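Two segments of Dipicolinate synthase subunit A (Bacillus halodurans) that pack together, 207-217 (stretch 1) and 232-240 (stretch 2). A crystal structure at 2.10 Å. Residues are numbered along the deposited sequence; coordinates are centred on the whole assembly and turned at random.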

# COMPACT_ATOMS: atom_id res chain seq x y z
N ALA C 207 25.38 4.26 9.15
CA ALA C 207 23.92 4.46 9.18
C ALA C 207 23.47 5.81 9.70
O ALA C 207 22.58 6.44 9.13
CB ALA C 207 23.22 3.36 9.98
N ALA C 208 24.08 6.23 10.79
CA ALA C 208 23.67 7.47 11.49
C ALA C 208 23.78 8.65 10.56
O ALA C 208 22.92 9.52 10.51
CB ALA C 208 24.52 7.72 12.76
N GLN C 209 24.87 8.67 9.83
CA GLN C 209 25.13 9.77 8.88
C GLN C 209 24.22 9.63 7.68
O GLN C 209 23.59 10.58 7.23
CB GLN C 209 26.60 9.74 8.44
CG GLN C 209 26.94 10.52 7.19
CD GLN C 209 28.40 10.24 6.74
OE1 GLN C 209 29.33 10.22 7.58
NE2 GLN C 209 28.59 10.00 5.45
N GLU C 210 24.09 8.41 7.22
CA GLU C 210 23.39 8.19 5.94
C GLU C 210 21.87 8.27 6.00
O GLU C 210 21.21 8.59 4.98
CB GLU C 210 23.86 6.88 5.30
CG GLU C 210 25.35 6.93 5.01
CD GLU C 210 25.70 7.99 3.98
OE1 GLU C 210 24.87 8.27 3.08
OE2 GLU C 210 26.82 8.53 4.09
N LEU C 211 21.32 8.10 7.19
CA LEU C 211 19.85 8.06 7.37
C LEU C 211 19.23 9.34 7.84
O LEU C 211 18.03 9.38 8.16
CB LEU C 211 19.43 6.93 8.32
CG LEU C 211 19.74 5.48 7.92
CD1 LEU C 211 19.02 4.51 8.86
CD2 LEU C 211 19.37 5.21 6.50
N ARG C 212 20.04 10.38 7.92
CA ARG C 212 19.56 11.66 8.44
C ARG C 212 18.58 12.38 7.53
O ARG C 212 17.87 13.29 7.96
CB ARG C 212 20.72 12.57 8.89
CG ARG C 212 21.66 13.11 7.85
CD ARG C 212 22.97 13.50 8.54
N ASP C 213 18.49 11.93 6.28
CA ASP C 213 17.55 12.53 5.33
C ASP C 213 16.56 11.52 4.76
O ASP C 213 15.83 11.79 3.81
CB ASP C 213 18.29 13.23 4.18
CG ASP C 213 19.16 12.29 3.37
OD1 ASP C 213 19.29 11.11 3.77
OD2 ASP C 213 19.71 12.74 2.34
N VAL C 214 16.53 10.36 5.39
CA VAL C 214 15.67 9.27 4.94
C VAL C 214 14.24 9.39 5.42
O VAL C 214 13.95 9.63 6.61
CB VAL C 214 16.29 7.91 5.30
CG1 VAL C 214 15.34 6.80 5.03
CG2 VAL C 214 17.57 7.76 4.46
N ASP C 215 13.35 9.15 4.47
CA ASP C 215 11.92 9.26 4.71
C ASP C 215 11.27 7.95 5.15
O ASP C 215 10.31 7.95 5.90
CB ASP C 215 11.23 9.70 3.43
CG ASP C 215 11.66 11.04 2.99
OD1 ASP C 215 11.65 11.96 3.84
OD2 ASP C 215 11.98 11.17 1.80
N VAL C 216 11.76 6.85 4.59
CA VAL C 216 11.27 5.51 4.93
C VAL C 216 12.47 4.60 4.99
O VAL C 216 13.29 4.58 4.07
CB VAL C 216 10.24 4.93 3.93
CG1 VAL C 216 9.72 3.53 4.41
CG2 VAL C 216 9.03 5.88 3.76
N CYS C 217 12.58 3.91 6.10
CA CYS C 217 13.67 2.98 6.32
C CYS C 217 13.12 1.58 6.59
O CYS C 217 12.32 1.39 7.50
CB CYS C 217 14.47 3.45 7.51
SG CYS C 217 15.86 2.36 7.96
N ALA C 232 18.24 9.09 16.37
CA ALA C 232 18.35 10.49 16.81
C ALA C 232 18.63 11.47 15.65
O ALA C 232 18.26 12.65 15.71
CB ALA C 232 19.41 10.64 17.89
N GLU C 233 19.26 10.97 14.61
CA GLU C 233 19.64 11.80 13.44
C GLU C 233 18.62 11.79 12.32
O GLU C 233 18.70 12.55 11.36
CB GLU C 233 21.01 11.36 12.91
CG GLU C 233 22.16 11.99 13.71
CD GLU C 233 22.20 13.50 13.50
OE1 GLU C 233 22.18 13.93 12.33
OE2 GLU C 233 22.23 14.25 14.51
N MSE C 234 17.65 10.91 12.46
CA MSE C 234 16.61 10.76 11.41
C MSE C 234 15.60 11.87 11.43
O MSE C 234 15.41 12.50 12.45
CB MSE C 234 15.87 9.44 11.55
CG MSE C 234 16.64 8.28 11.02
SE MSE C 234 15.77 6.56 11.35
CE MSE C 234 13.98 7.13 11.70
N PRO C 235 14.95 12.13 10.29
CA PRO C 235 13.88 13.10 10.29
C PRO C 235 12.76 12.59 11.18
O PRO C 235 12.52 11.39 11.28
CB PRO C 235 13.40 13.10 8.83
CG PRO C 235 14.54 12.59 8.05
CD PRO C 235 15.19 11.58 8.94
N SER C 236 12.08 13.54 11.79
CA SER C 236 10.96 13.28 12.70
C SER C 236 9.79 12.52 12.09
O SER C 236 9.04 11.87 12.77
CB SER C 236 10.45 14.63 13.23
OG SER C 236 9.28 14.45 13.98
N HIS C 237 9.66 12.61 10.78
CA HIS C 237 8.54 11.98 10.08
C HIS C 237 8.89 10.61 9.51
O HIS C 237 8.07 9.96 8.88
CB HIS C 237 8.09 12.86 8.92
CG HIS C 237 9.12 12.97 7.84
ND1 HIS C 237 10.03 14.00 7.78
CD2 HIS C 237 9.43 12.13 6.82
CE1 HIS C 237 10.83 13.81 6.74
NE2 HIS C 237 10.50 12.66 6.16
N THR C 238 10.12 10.16 9.76
CA THR C 238 10.57 8.91 9.16
C THR C 238 9.71 7.73 9.61
O THR C 238 9.26 7.66 10.74
CB THR C 238 12.01 8.58 9.49
OG1 THR C 238 12.82 9.71 9.20
CG2 THR C 238 12.49 7.43 8.62
N PHE C 239 9.49 6.82 8.67
CA PHE C 239 8.75 5.59 8.95
C PHE C 239 9.72 4.40 8.86
O PHE C 239 10.34 4.16 7.83
CB PHE C 239 7.59 5.46 7.98
CG PHE C 239 6.73 4.22 8.17
CD1 PHE C 239 6.49 3.71 9.42
CD2 PHE C 239 6.10 3.64 7.09
CE1 PHE C 239 5.70 2.60 9.58
CE2 PHE C 239 5.27 2.56 7.25
CZ PHE C 239 5.06 2.04 8.51
N VAL C 240 9.86 3.69 9.96
CA VAL C 240 10.75 2.53 9.99
C VAL C 240 9.93 1.26 9.94
O VAL C 240 9.13 1.01 10.82
CB VAL C 240 11.62 2.44 11.26
CG1 VAL C 240 12.37 1.09 11.27
CG2 VAL C 240 12.59 3.65 11.40
O HOH W 1 17.26 14.90 10.15

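The most unusual feature of this contact is a side-chain bond laid just ahead of a parallel strand pairing: His237 NE2 donates to Asp215 OD1 at 2.7 Å, with an N-H...O angle of 165°. The carboxylate meets the imidazole at its edge, near the ring plane, where the N-H points. Neither residue sends its CA-to-CB bond toward the other stretch; Asp215 points away and His237 sideways, yet the ends of both side chains come nearer and meet. The second carboxylate oxygen of Asp215 is satisfied elsewhere in the structure.

The example illustrates a general principle: the start of a parallel pairing can draw on backbone bonds at the strands and on side chains and turns at their approaches. Here Val216 pairs with Phe239 and Cys217 with Val240. In this parallel register Phe239 bonds not to its partner Val216 but to the residues flanking it, Asp215 and Cys217, and it reaches stretch 1 through both of its polar backbone atoms. Its N donates to Asp215 O at 3.1 Å, while its O accepts from Cys217 N at 2.8 Å. CA-H...O contacts fill the spaces between, among them Val216 CA to Phe239 O at 3.3 Å and Val240 CA to Cys217 O at 3.2 Å. Side chains alternate across the sheet. Val216 and Phe239 share one face, although the end of the phenylalanine leads away, and Cys217 and Val240 share the other, with Cys217 CB 4.3 Å from Val240 CG2.

Before the strands, each stretch makes a type I turn, from Leu211 to Val214 and from Pro235 to Thr238. Thr238 OG1 lies 2.8 Å from Val214 O and 2.7 Å from Pro235 O, so its single proton has an acceptor in each stretch and the geometry does not settle which receives it. Pro235 aims its CA-to-CB bond toward stretch 1, and its ring rests against backbone carbonyls: Pro235 CD is 3.3 Å from both Arg212 O and Val214 O. These are packing contacts of a ring carbon with oxygen, not hydrogen bonds; the proline nitrogen has no N-H to offer.

Farther back, no direct hydrogen bond joins the stretches. Arg212 CA approaches Glu233 O at 3.2 Å in a CA-H...O contact, and one water donates to both Arg212 O (2.8 Å from the water O) and Glu233 O (3.0 Å from the water O), tying together two carbonyls that cannot bond directly. The selenomethionine Met234 adds an apolar contact, its CG lying 4.1 Å from Leu211 CB. Altogether the two stretches bury 600 Å², counting both sides.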